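Local coordinates for putative metal-sulfur cluster biosynthesis proteins YuaD (Bacillus subtilis, PDB 1ORU), which is of unknown function but carries a MOSC domain, a family generally credited with binding molybdenum and pyridoxal phosphate, at residues Ser22-Lys26 against Pro91-Asn97; Phe33-Ile38 against Arg67-Ile71; Leu109-Ser113 against Val181-Gln185. All coordinates share one frame; numbering follows the deposited sequence.

Interaction 1: Ser22-Lys26 against Pro91-Asn97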
ATOM      1  N   SER A  22     -25.135   3.882  -5.428  1.00 23.42           N
ATOM      2  CA  SER A  22     -25.172   2.431  -5.248  1.00 21.93           C
ATOM      3  C   SER A  22     -23.790   1.831  -5.469  1.00 23.38           C
ATOM      4  O   SER A  22     -23.070   2.263  -6.363  1.00 22.34           O
ATOM      5  CB  SER A  22     -26.143   1.803  -6.245  1.00 22.68           C
ATOM      6  OG  SER A  22     -26.018   0.393  -6.253  1.00 21.11           O
ATOM      7  N   PHE A  23     -23.414   0.835  -4.672  1.00 23.11           N
ATOM      8  CA  PHE A  23     -22.102   0.238  -4.869  1.00 24.36           C
ATOM      9  C   PHE A  23     -22.139  -0.886  -5.896  1.00 24.34           C
ATOM     10  O   PHE A  23     -21.097  -1.412  -6.280  1.00 25.10           O
ATOM     11  CB  PHE A  23     -21.491  -0.241  -3.541  1.00 24.98           C
ATOM     12  CG  PHE A  23     -22.158  -1.443  -2.938  1.00 25.89           C
ATOM     13  CD1 PHE A  23     -22.071  -2.692  -3.546  1.00 26.00           C
ATOM     14  CD2 PHE A  23     -22.830  -1.335  -1.722  1.00 27.06           C
ATOM     15  CE1 PHE A  23     -22.639  -3.817  -2.951  1.00 26.32           C
ATOM     16  CE2 PHE A  23     -23.402  -2.453  -1.118  1.00 26.76           C
ATOM     17  CZ  PHE A  23     -23.305  -3.697  -1.735  1.00 27.30           C
ATOM     18  N   VAL A  24     -23.338  -1.256  -6.342  1.00 21.79           N
ATOM     19  CA  VAL A  24     -23.462  -2.288  -7.363  1.00 20.63           C
ATOM     20  C   VAL A  24     -23.073  -1.585  -8.660  1.00 21.07           C
ATOM     21  O   VAL A  24     -23.715  -0.623  -9.085  1.00 21.08           O
ATOM     22  CB  VAL A  24     -24.901  -2.837  -7.446  1.00 19.91           C
ATOM     23  CG1 VAL A  24     -25.053  -3.745  -8.655  1.00 19.03           C
ATOM     24  CG2 VAL A  24     -25.215  -3.611  -6.175  1.00 21.14           C
ATOM     25  N   THR A  25     -21.997  -2.064  -9.270  1.00 19.70           N
ATOM     26  CA  THR A  25     -21.467  -1.463 -10.483  1.00 18.90           C
ATOM     27  C   THR A  25     -22.158  -1.916 -11.763  1.00 19.77           C
ATOM     28  O   THR A  25     -22.911  -2.896 -11.759  1.00 17.26           O
ATOM     29  CB  THR A  25     -19.961  -1.758 -10.578  1.00 18.07           C
ATOM     30  OG1 THR A  25     -19.745  -3.174 -10.501  1.00 15.66           O
ATOM     31  CG2 THR A  25     -19.227  -1.095  -9.420  1.00 16.54           C
ATOM     32  N   LYS A  26     -21.914  -1.184 -12.852  1.00 19.07           N
ATOM     33  CA  LYS A  26     -22.490  -1.530 -14.148  1.00 20.07           C
ATOM     34  C   LYS A  26     -21.373  -1.670 -15.174  1.00 18.63           C
ATOM     35  O   LYS A  26     -20.434  -0.869 -15.210  1.00 17.78           O
ATOM     36  CB  LYS A  26     -23.524  -0.491 -14.601  1.00 23.82           C
ATOM     37  CG  LYS A  26     -23.018   0.921 -14.747  1.00 28.71           C
ATOM     38  CD  LYS A  26     -24.151   1.849 -15.168  1.00 32.63           C
ATOM     39  CE  LYS A  26     -25.280   1.852 -14.143  1.00 32.83           C
ATOM     40  NZ  LYS A  26     -26.345   2.827 -14.489  1.00 35.99           N
ATOM     41  N   PRO A  91     -19.685 -10.095 -10.551  1.00 17.80           N
ATOM     42  CA  PRO A  91     -18.763  -9.084 -10.024  1.00 18.03           C
ATOM     43  C   PRO A  91     -19.487  -7.791  -9.640  1.00 18.27           C
ATOM     44  O   PRO A  91     -19.110  -7.125  -8.672  1.00 17.27           O
ATOM     45  CB  PRO A  91     -17.781  -8.880 -11.181  1.00 17.53           C
ATOM     46  CG  PRO A  91     -17.702 -10.259 -11.783  1.00 18.62           C
ATOM     47  CD  PRO A  91     -19.170 -10.674 -11.806  1.00 18.40           C
ATOM     48  N   GLU A  92     -20.528  -7.450 -10.400  1.00 18.17           N
ATOM     49  CA  GLU A  92     -21.305  -6.236 -10.153  1.00 19.42           C
ATOM     50  C   GLU A  92     -21.890  -6.198  -8.746  1.00 18.82           C
ATOM     51  O   GLU A  92     -21.903  -5.152  -8.091  1.00 17.21           O
ATOM     52  CB  GLU A  92     -22.451  -6.111 -11.164  1.00 21.42           C
ATOM     53  CG  GLU A  92     -22.007  -5.950 -12.606  1.00 25.51           C
ATOM     54  CD  GLU A  92     -22.042  -7.251 -13.388  1.00 27.22           C
ATOM     55  OE1 GLU A  92     -21.515  -8.268 -12.891  1.00 24.69           O
ATOM     56  OE2 GLU A  92     -22.589  -7.248 -14.513  1.00 28.62           O
ATOM     57  N   TRP A  93     -22.384  -7.344  -8.295  1.00 18.37           N
ATOM     58  CA  TRP A  93     -22.986  -7.444  -6.974  1.00 18.82           C
ATOM     59  C   TRP A  93     -21.973  -7.161  -5.873  1.00 19.59           C
ATOM     60  O   TRP A  93     -22.338  -6.718  -4.779  1.00 19.76           O
ATOM     61  CB  TRP A  93     -23.568  -8.838  -6.764  1.00 18.91           C
ATOM     62  CG  TRP A  93     -24.571  -9.253  -7.795  1.00 22.07           C
ATOM     63  CD1 TRP A  93     -25.201  -8.452  -8.706  1.00 22.63           C
ATOM     64  CD2 TRP A  93     -25.081 -10.572  -7.999  1.00 21.37           C
ATOM     65  NE1 TRP A  93     -26.075  -9.195  -9.465  1.00 23.24           N
ATOM     66  CE2 TRP A  93     -26.020 -10.499  -9.050  1.00 21.90           C
ATOM     67  CE3 TRP A  93     -24.837 -11.811  -7.392  1.00 22.47           C
ATOM     68  CZ2 TRP A  93     -26.714 -11.622  -9.512  1.00 23.38           C
ATOM     69  CZ3 TRP A  93     -25.526 -12.926  -7.849  1.00 22.41           C
ATOM     70  CH2 TRP A  93     -26.455 -12.822  -8.901  1.00 24.05           C
ATOM     71  N   LEU A  94     -20.703  -7.424  -6.162  1.00 18.19           N
ATOM     72  CA  LEU A  94     -19.644  -7.202  -5.185  1.00 18.03           C
ATOM     73  C   LEU A  94     -19.020  -5.820  -5.348  1.00 18.62           C
ATOM     74  O   LEU A  94     -18.057  -5.479  -4.658  1.00 19.93           O
ATOM     75  CB  LEU A  94     -18.569  -8.282  -5.325  1.00 18.53           C
ATOM     76  CG  LEU A  94     -19.045  -9.735  -5.211  1.00 21.29           C
ATOM     77  CD1 LEU A  94     -17.868 -10.681  -5.424  1.00 21.04           C
ATOM     78  CD2 LEU A  94     -19.671  -9.971  -3.856  1.00 21.47           C
ATOM     79  N   GLY A  95     -19.572  -5.028  -6.261  1.00 16.89           N
ATOM     80  CA  GLY A  95     -19.063  -3.689  -6.500  1.00 16.89           C
ATOM     81  C   GLY A  95     -17.674  -3.653  -7.117  1.00 15.98           C
ATOM     82  O   GLY A  95     -16.926  -2.688  -6.938  1.00 14.21           O
ATOM     83  N   ALA A  96     -17.318  -4.703  -7.846  1.00 16.08           N
ATOM     84  CA  ALA A  96     -16.001  -4.763  -8.476  1.00 16.09           C
ATOM     85  C   ALA A  96     -15.899  -3.821  -9.675  1.00 14.87           C
ATOM     86  O   ALA A  96     -16.891  -3.551 -10.351  1.00 15.03           O
ATOM     87  CB  ALA A  96     -15.702  -6.190  -8.916  1.00 16.47           C
ATOM     88  N   ASN A  97     -14.692  -3.323  -9.928  1.00 12.75           N
ATOM     89  CA  ASN A  97     -14.443  -2.437 -11.062  1.00 12.76           C
ATOM     90  C   ASN A  97     -13.782  -3.240 -12.170  1.00 13.20           C
ATOM     91  O   ASN A  97     -13.874  -2.895 -13.347  1.00 12.06           O
ATOM     92  CB  ASN A  97     -13.527  -1.287 -10.655  1.00 12.53           C
ATOM     93  CG  ASN A  97     -14.158  -0.391  -9.619  1.00 14.02           C
ATOM     94  OD1 ASN A  97     -15.202   0.225  -9.865  1.00 17.38           O
ATOM     95  ND2 ASN A  97     -13.542  -0.318  -8.449  1.00 12.03           N
TER
HETATM   96  O   HOH W   1     -18.420  -0.307  -6.111  1.00 33.94           O
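The ring of Phe-23 meets the turn at Trp-93 with its edge: CE1 lies 3.4 Å from Trp-93 O, which sits in the plane of the ring, and the CA of Gly-95 is also near that plane. A first torsion of 71° puts CG between the backbone N and the carbonyl carbon, and from there the ring swings back to the turn; it also touches Gln-134 and Val-138 of helix 133-142. The Trp-93 side chain leaves the backbone away from residues 22-26, and its indole stacks on Tyr-142.

Beyond the ring, the contact is mostly side chain against backbone. Thr-25 points at the turn, and its OG1 donates to Ala-96 O at 2.9 Å, with a C=O...O angle of 149° and the donor tilted slightly from the carbonyl plane. The Thr-25 N adds a weak bond of 3.3 Å to Glu-92 O, the acceptor that already takes the N of Gly-95 and a CA-H...O contact from Val-24. Glu-92 lays CB and CG along Thr-25 O, with CG at 3.3 Å, before its carboxylate leads away. At Gly-95, CA comes within 3.1 Å of Phe-23 O, and a side-chain carbon here would press on that oxygen; the positive phi also favours glycine. A water bridges Phe-23 O and Gly-95 O, 2.9 Å from each.

Pro-91 O accepts from Leu-94 N and Ala-96 N on opposite faces of its plane. The loops leading into strands 26-28 and 98-101, which both pair with strand 5-17, are therefore joined chiefly through carbonyl oxygens, the Thr-25 hydroxyl giving the shortest hydrogen bond between them.

Interaction 2: Phe33-Ile38 against Arg67-Ile71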
ATOM      1  N   PHE A  33      -8.431   5.126 -15.950  1.00 15.37           N
ATOM      2  CA  PHE A  33      -7.795   5.048 -14.643  1.00 14.99           C
ATOM      3  C   PHE A  33      -6.949   6.308 -14.533  1.00 15.66           C
ATOM      4  O   PHE A  33      -6.197   6.641 -15.451  1.00 15.11           O
ATOM      5  CB  PHE A  33      -6.862   3.835 -14.522  1.00 13.97           C
ATOM      6  CG  PHE A  33      -7.566   2.517 -14.335  1.00 14.72           C
ATOM      7  CD1 PHE A  33      -8.925   2.457 -14.042  1.00 13.71           C
ATOM      8  CD2 PHE A  33      -6.846   1.326 -14.423  1.00 14.03           C
ATOM      9  CE1 PHE A  33      -9.560   1.227 -13.834  1.00 15.39           C
ATOM     10  CE2 PHE A  33      -7.469   0.092 -14.216  1.00 13.70           C
ATOM     11  CZ  PHE A  33      -8.828   0.044 -13.923  1.00 14.18           C
ATOM     12  N   ASP A  34      -7.082   7.012 -13.420  1.00 16.95           N
ATOM     13  CA  ASP A  34      -6.305   8.225 -13.196  1.00 18.24           C
ATOM     14  C   ASP A  34      -5.965   8.214 -11.711  1.00 16.82           C
ATOM     15  O   ASP A  34      -6.510   7.412 -10.954  1.00 14.79           O
ATOM     16  CB  ASP A  34      -7.139   9.464 -13.540  1.00 21.96           C
ATOM     17  CG  ASP A  34      -6.293  10.721 -13.698  1.00 26.98           C
ATOM     18  OD1 ASP A  34      -5.080  10.683 -13.401  1.00 26.83           O
ATOM     19  OD2 ASP A  34      -6.848  11.755 -14.124  1.00 29.98           O
ATOM     20  N   TYR A  35      -5.056   9.082 -11.284  1.00 15.57           N
ATOM     21  CA  TYR A  35      -4.721   9.118  -9.870  1.00 16.92           C
ATOM     22  C   TYR A  35      -6.025   9.368  -9.112  1.00 16.53           C
ATOM     23  O   TYR A  35      -6.753  10.310  -9.414  1.00 19.33           O
ATOM     24  CB  TYR A  35      -3.702  10.226  -9.603  1.00 16.47           C
ATOM     25  CG  TYR A  35      -2.390   9.985 -10.315  1.00 17.49           C
ATOM     26  CD1 TYR A  35      -1.654   8.828 -10.075  1.00 15.34           C
ATOM     27  CD2 TYR A  35      -1.892  10.905 -11.239  1.00 16.96           C
ATOM     28  CE1 TYR A  35      -0.449   8.589 -10.741  1.00 16.47           C
ATOM     29  CE2 TYR A  35      -0.691  10.678 -11.904  1.00 17.46           C
ATOM     30  CZ  TYR A  35       0.026   9.517 -11.650  1.00 15.85           C
ATOM     31  OH  TYR A  35       1.224   9.289 -12.295  1.00 14.98           O
ATOM     32  N   GLY A  36      -6.330   8.506  -8.150  1.00 15.72           N
ATOM     33  CA  GLY A  36      -7.562   8.660  -7.397  1.00 16.45           C
ATOM     34  C   GLY A  36      -8.580   7.592  -7.759  1.00 16.64           C
ATOM     35  O   GLY A  36      -9.531   7.346  -7.009  1.00 16.55           O
ATOM     36  N   GLY A  37      -8.389   6.959  -8.914  1.00 16.76           N
ATOM     37  CA  GLY A  37      -9.298   5.909  -9.339  1.00 16.00           C
ATOM     38  C   GLY A  37      -9.940   6.159 -10.693  1.00 18.17           C
ATOM     39  O   GLY A  37      -9.295   6.669 -11.616  1.00 17.36           O
ATOM     40  N   ILE A  38     -11.217   5.802 -10.801  1.00 16.24           N
ATOM     41  CA  ILE A  38     -11.992   5.972 -12.032  1.00 17.26           C
ATOM     42  C   ILE A  38     -12.828   7.253 -11.963  1.00 18.77           C
ATOM     43  O   ILE A  38     -13.762   7.344 -11.166  1.00 19.51           O
ATOM     44  CB  ILE A  38     -12.966   4.789 -12.227  1.00 17.26           C
ATOM     45  CG1 ILE A  38     -12.188   3.478 -12.317  1.00 17.01           C
ATOM     46  CG2 ILE A  38     -13.812   5.006 -13.476  1.00 17.89           C
ATOM     47  CD1 ILE A  38     -13.042   2.263 -12.044  1.00 18.96           C
ATOM     48  N   ARG A  67      -8.516   2.575  -1.174  1.00 18.56           N
ATOM     49  CA  ARG A  67      -9.346   1.634  -1.918  1.00 17.73           C
ATOM     50  C   ARG A  67      -9.933   2.289  -3.171  1.00 18.05           C
ATOM     51  O   ARG A  67     -11.144   2.503  -3.271  1.00 18.25           O
ATOM     52  CB  ARG A  67     -10.457   1.120  -0.998  1.00 18.61           C
ATOM     53  CG  ARG A  67      -9.929   0.362   0.226  1.00 18.55           C
ATOM     54  CD  ARG A  67     -10.996   0.222   1.310  1.00 18.95           C
ATOM     55  NE  ARG A  67     -12.188  -0.444   0.796  1.00 19.67           N
ATOM     56  CZ  ARG A  67     -12.329  -1.762   0.687  1.00 21.09           C
ATOM     57  NH1 ARG A  67     -11.354  -2.574   1.073  1.00 19.42           N
ATOM     58  NH2 ARG A  67     -13.438  -2.266   0.158  1.00 20.81           N
ATOM     59  N   GLN A  68      -9.063   2.596  -4.129  1.00 15.61           N
ATOM     60  CA  GLN A  68      -9.471   3.251  -5.370  1.00 15.77           C
ATOM     61  C   GLN A  68     -10.087   2.330  -6.412  1.00 15.01           C
ATOM     62  O   GLN A  68     -11.027   2.716  -7.099  1.00 16.24           O
ATOM     63  CB  GLN A  68      -8.273   3.973  -5.988  1.00 14.27           C
ATOM     64  CG  GLN A  68      -7.808   5.162  -5.172  1.00 15.15           C
ATOM     65  CD  GLN A  68      -6.475   5.707  -5.643  1.00 14.29           C
ATOM     66  OE1 GLN A  68      -6.107   5.556  -6.806  1.00 16.18           O
ATOM     67  NE2 GLN A  68      -5.751   6.359  -4.743  1.00 14.71           N
ATOM     68  N   ILE A  69      -9.554   1.118  -6.532  1.00 14.73           N
ATOM     69  CA  ILE A  69     -10.047   0.160  -7.518  1.00 14.12           C
ATOM     70  C   ILE A  69     -10.255  -1.198  -6.862  1.00 14.88           C
ATOM     71  O   ILE A  69      -9.395  -1.677  -6.125  1.00 14.96           O
ATOM     72  CB  ILE A  69      -9.032  -0.016  -8.682  1.00 14.69           C
ATOM     73  CG1 ILE A  69      -8.762   1.330  -9.363  1.00 17.57           C
ATOM     74  CG2 ILE A  69      -9.570  -1.020  -9.697  1.00 16.23           C
ATOM     75  CD1 ILE A  69      -9.954   1.897 -10.128  1.00 19.42           C
ATOM     76  N   SER A  70     -11.400  -1.813  -7.133  1.00 14.42           N
ATOM     77  CA  SER A  70     -11.714  -3.115  -6.568  1.00 15.35           C
ATOM     78  C   SER A  70     -11.630  -4.175  -7.655  1.00 14.16           C
ATOM     79  O   SER A  70     -12.198  -4.002  -8.736  1.00 13.65           O
ATOM     80  CB  SER A  70     -13.121  -3.095  -5.969  1.00 19.91           C
ATOM     81  OG  SER A  70     -13.464  -4.364  -5.454  1.00 26.40           O
ATOM     82  N   ILE A  71     -10.920  -5.266  -7.371  1.00 12.42           N
ATOM     83  CA  ILE A  71     -10.763  -6.346  -8.341  1.00 13.48           C
ATOM     84  C   ILE A  71     -11.164  -7.716  -7.788  1.00 13.08           C
ATOM     85  O   ILE A  71     -10.869  -8.044  -6.639  1.00 12.09           O
ATOM     86  CB  ILE A  71      -9.295  -6.476  -8.820  1.00 13.66           C
ATOM     87  CG1 ILE A  71      -8.767  -5.123  -9.300  1.00 16.34           C
ATOM     88  CG2 ILE A  71      -9.205  -7.512  -9.937  1.00 12.52           C
ATOM     89  CD1 ILE A  71      -7.328  -5.182  -9.792  1.00 18.75           C
TER
HETATM   90  O   HOH W   2      -3.707   6.989  -7.367  1.00 21.22           O
HETATM   91  O   HOH W   3     -12.614   4.882  -8.419  1.00 17.97           O
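Gln-68 and Ile-69 carry this contact, one through its amide and the other through its terminal methyl, against the type II turn running from Asp-34 to Gly-37.

The polar part centres on Gln-68, whose chain runs extended beyond CG (chi2 169°), which carries the amide alongside Gly-36. Its OE1 accepts a weak bond from Gly-36 N, 3.2 Å long and bent to 131°. A water reinforces the link, accepting from Gly-36 N and donating to Gln-68 OE1 at 2.9 Å. OE1 also receives the N of Val-167, while NE2 donates to Asn-65 O, so both ends of the amide have partners, which probably fixes its rotation. A second water takes the N-H of Ile-38 and donates to the backbone O of Gln-68 at 3.0 Å.

Close approach without bonding is seen along the aliphatic part of Gln-68, where CG rests 3.3 Å from Gly-36 O. At Gly-36 and Gly-37 the backbone angles favour glycine, and at Gly-37 a side chain would point toward Gln-68 O.

The apolar part gathers round Ile-69 CD1. It packs 3.5 Å from CG1 of Ile-38, the two side chains crossing at about a right angle, and 3.8 Å from CE1 of Phe-33, which it approaches obliquely.

Gln-68 and Ile-69 both face Cys-165 in a classic beta bulge at the start of strand 69-73, which pairs with strand 163-169. Leu-123 of strand 122-128 touches both Phe-33 and Ile-69, while Tyr-35, whose side chain leaves the turn away from the strand, packs on Thr-47 of the second subunit.

Interaction 3: Leu109-Ser113 against Val181-Gln185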
ATOM      1  N   LEU A 109      -2.592 -12.247  -3.912  1.00 14.81           N
ATOM      2  CA  LEU A 109      -1.598 -11.358  -4.514  1.00 15.91           C
ATOM      3  C   LEU A 109      -1.098 -10.387  -3.444  1.00 15.72           C
ATOM      4  O   LEU A 109      -1.871  -9.609  -2.884  1.00 16.16           O
ATOM      5  CB  LEU A 109      -2.210 -10.585  -5.681  1.00 15.44           C
ATOM      6  CG  LEU A 109      -1.232  -9.760  -6.525  1.00 16.92           C
ATOM      7  CD1 LEU A 109      -0.262 -10.683  -7.256  1.00 19.06           C
ATOM      8  CD2 LEU A 109      -2.010  -8.920  -7.520  1.00 16.37           C
ATOM      9  N   LYS A 110       0.200 -10.414  -3.175  1.00 16.30           N
ATOM     10  CA  LYS A 110       0.757  -9.561  -2.132  1.00 17.33           C
ATOM     11  C   LYS A 110       0.787  -8.065  -2.419  1.00 16.11           C
ATOM     12  O   LYS A 110       0.872  -7.634  -3.568  1.00 13.37           O
ATOM     13  CB  LYS A 110       2.163 -10.046  -1.767  1.00 20.94           C
ATOM     14  CG  LYS A 110       2.173 -11.429  -1.137  1.00 27.86           C
ATOM     15  CD  LYS A 110       3.584 -11.929  -0.877  1.00 35.46           C
ATOM     16  CE  LYS A 110       3.569 -13.341  -0.295  1.00 40.11           C
ATOM     17  NZ  LYS A 110       4.943 -13.921  -0.177  1.00 44.88           N
ATOM     18  N   GLU A 111       0.691  -7.277  -1.350  1.00 14.80           N
ATOM     19  CA  GLU A 111       0.744  -5.828  -1.465  1.00 15.20           C
ATOM     20  C   GLU A 111       2.083  -5.503  -2.129  1.00 15.42           C
ATOM     21  O   GLU A 111       3.095  -6.140  -1.834  1.00 15.45           O
ATOM     22  CB  GLU A 111       0.657  -5.176  -0.074  1.00 14.43           C
ATOM     23  CG  GLU A 111      -0.717  -5.310   0.615  1.00 16.60           C
ATOM     24  CD  GLU A 111      -0.881  -6.596   1.428  1.00 17.99           C
ATOM     25  OE1 GLU A 111      -0.193  -7.597   1.131  1.00 17.28           O
ATOM     26  OE2 GLU A 111      -1.717  -6.609   2.366  1.00 17.81           O
ATOM     27  N   GLY A 112       2.094  -4.528  -3.034  1.00 16.21           N
ATOM     28  CA  GLY A 112       3.334  -4.188  -3.711  1.00 15.21           C
ATOM     29  C   GLY A 112       3.370  -4.761  -5.118  1.00 14.68           C
ATOM     30  O   GLY A 112       4.191  -4.355  -5.943  1.00 13.87           O
ATOM     31  N   SER A 113       2.495  -5.727  -5.387  1.00 13.38           N
ATOM     32  CA  SER A 113       2.413  -6.326  -6.714  1.00 12.26           C
ATOM     33  C   SER A 113       1.788  -5.285  -7.637  1.00 11.54           C
ATOM     34  O   SER A 113       1.091  -4.381  -7.179  1.00 12.71           O
ATOM     35  CB  SER A 113       1.524  -7.577  -6.697  1.00 13.03           C
ATOM     36  OG  SER A 113       2.069  -8.601  -5.878  1.00 11.78           O
ATOM     37  N   VAL A 181       0.778  -9.296 -14.737  1.00 12.87           N
ATOM     38  CA  VAL A 181       0.823  -9.227 -13.283  1.00 14.06           C
ATOM     39  C   VAL A 181       2.251  -9.412 -12.792  1.00 14.75           C
ATOM     40  O   VAL A 181       2.921 -10.377 -13.165  1.00 15.72           O
ATOM     41  CB  VAL A 181      -0.081 -10.309 -12.641  1.00 14.80           C
ATOM     42  CG1 VAL A 181      -0.016 -10.218 -11.114  1.00 16.45           C
ATOM     43  CG2 VAL A 181      -1.522 -10.131 -13.126  1.00 16.39           C
ATOM     44  N   HIS A 182       2.721  -8.457 -11.992  1.00 14.17           N
ATOM     45  CA  HIS A 182       4.058  -8.511 -11.411  1.00 15.97           C
ATOM     46  C   HIS A 182       3.818  -8.826  -9.941  1.00 18.52           C
ATOM     47  O   HIS A 182       3.507  -7.936  -9.139  1.00 16.15           O
ATOM     48  CB  HIS A 182       4.760  -7.163 -11.583  1.00 15.05           C
ATOM     49  CG  HIS A 182       4.954  -6.771 -13.016  1.00 15.44           C
ATOM     50  ND1 HIS A 182       6.114  -7.034 -13.711  1.00 16.54           N
ATOM     51  CD2 HIS A 182       4.111  -6.185 -13.897  1.00 14.83           C
ATOM     52  CE1 HIS A 182       5.977  -6.627 -14.961  1.00 16.73           C
ATOM     53  NE2 HIS A 182       4.769  -6.110 -15.101  1.00 17.00           N
ATOM     54  N   SER A 183       3.927 -10.109  -9.606  1.00 21.10           N
ATOM     55  CA  SER A 183       3.681 -10.584  -8.249  1.00 26.25           C
ATOM     56  C   SER A 183       4.876 -10.385  -7.324  1.00 28.29           C
ATOM     57  O   SER A 183       5.955 -10.935  -7.552  1.00 30.14           O
ATOM     58  CB  SER A 183       3.281 -12.062  -8.296  1.00 26.99           C
ATOM     59  OG  SER A 183       2.743 -12.493  -7.061  1.00 29.75           O
ATOM     60  N   TYR A 184       4.670  -9.595  -6.272  1.00 30.56           N
ATOM     61  CA  TYR A 184       5.721  -9.298  -5.303  1.00 33.48           C
ATOM     62  C   TYR A 184       6.088 -10.516  -4.457  1.00 37.77           C
ATOM     63  O   TYR A 184       5.211 -11.268  -4.024  1.00 34.33           O
ATOM     64  CB  TYR A 184       5.274  -8.157  -4.387  1.00 33.20           C
ATOM     65  CG  TYR A 184       6.293  -7.768  -3.335  1.00 34.28           C
ATOM     66  CD1 TYR A 184       7.528  -7.227  -3.696  1.00 34.50           C
ATOM     67  CD2 TYR A 184       6.018  -7.931  -1.976  1.00 34.87           C
ATOM     68  CE1 TYR A 184       8.465  -6.857  -2.728  1.00 35.61           C
ATOM     69  CE2 TYR A 184       6.949  -7.564  -1.000  1.00 35.22           C
ATOM     70  CZ  TYR A 184       8.168  -7.027  -1.384  1.00 36.10           C
ATOM     71  OH  TYR A 184       9.087  -6.655  -0.426  1.00 38.40           O
ATOM     72  N   GLN A 185       7.386 -10.685  -4.209  1.00 41.49           N
ATOM     73  CA  GLN A 185       7.890 -11.806  -3.419  1.00 49.08           C
ATOM     74  C   GLN A 185       8.665 -11.351  -2.182  1.00 50.24           C
ATOM     75  O   GLN A 185       8.834 -10.127  -2.000  1.00 49.95           O
ATOM     76  CB  GLN A 185       8.794 -12.688  -4.283  1.00 53.49           C
ATOM     77  CG  GLN A 185       8.162 -13.106  -5.597  1.00 59.32           C
ATOM     78  CD  GLN A 185       6.867 -13.868  -5.404  1.00 62.45           C
ATOM     79  OE1 GLN A 185       6.137 -14.119  -6.359  1.00 64.50           O
ATOM     80  NE2 GLN A 185       6.579 -14.247  -4.163  1.00 65.04           N
TER
HETATM   81  O   HOH W   4       2.187 -11.953  -4.565  1.00 20.78           O
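A type II beta turn, Lys-110 to Ser-113, leads into strand 114-116 and is held against the end of strand 178-184 by one serine hydroxyl. Ser-113 OG accepts the N-H of Tyr-184 at 2.8 Å in an almost straight bond (175°) and donates to Lys-110 O, also at 2.8 Å. With chi1 at -64°, OG stands beside the backbone N of Ser-113, and both atoms reach Lys-110 O from the same face of its plane. The backbone bond from Ser-113 N to Lys-110 O closes the turn; the hydroxyl adds a second donor to that oxygen and joins the turn to the strand. Nearby, the CA of Ser-113 comes within 3.1 Å of His-182 O.

Tyr-184 turns its side chain toward the loop: CB lies 3.6 Å from Ser-113 OG, and CD2 approaches Glu-111 O obliquely at 3.4 Å. Lys-110 CB is at the edge of the same ring, and the extended lysine chain passes its CD by Tyr-184 O.

One water bridges the segments, accepting from Lys-110 N and donating to Tyr-184 O, with Ser-183 OG 2.6 Å from it. On the apolar side, Leu-109 and Val-181 meet tip to tip, CD1 to CG1 at 3.9 Å, and Leu-109 CD1 also rests against the Ser-183 hydroxyl.

Strand 178-184 here lies between strand 114-116, with His-182 bonding to Arg-114, and strand 5-17, where Val-181 and Ser-183 pair with Met-8 and Lys-6. Trp-5 meets the Tyr-184 ring, while Glu-111 packs on its counterpart in the second subunit and His-182 on Met-56 of that subunit.

Interactions 1 and 2 adjoin, with centres about 14 Å apart: Asn-97 N lies 2.8 Å from Ser-70 O, a probable hydrogen bond from the residue just before strand 98-101 to strand 69-73. Interaction 2 is nested within the loop that interaction 1 closes. Interaction 3 stands on the opposite side of the chain's centre from interaction 1, though it reaches the same mixed sheet as interaction 2. The latter is buried and combines packing round one isoleucine methyl with a glutamine amide that has partners at both ends; interaction 1 is partly buried and relies on carbonyl oxygens between irregular loops. Interaction 3, largely buried but with exposed Lys-110 and Gln-185, has one nearly straight serine bond, backed by a water and by apolar and ring contacts.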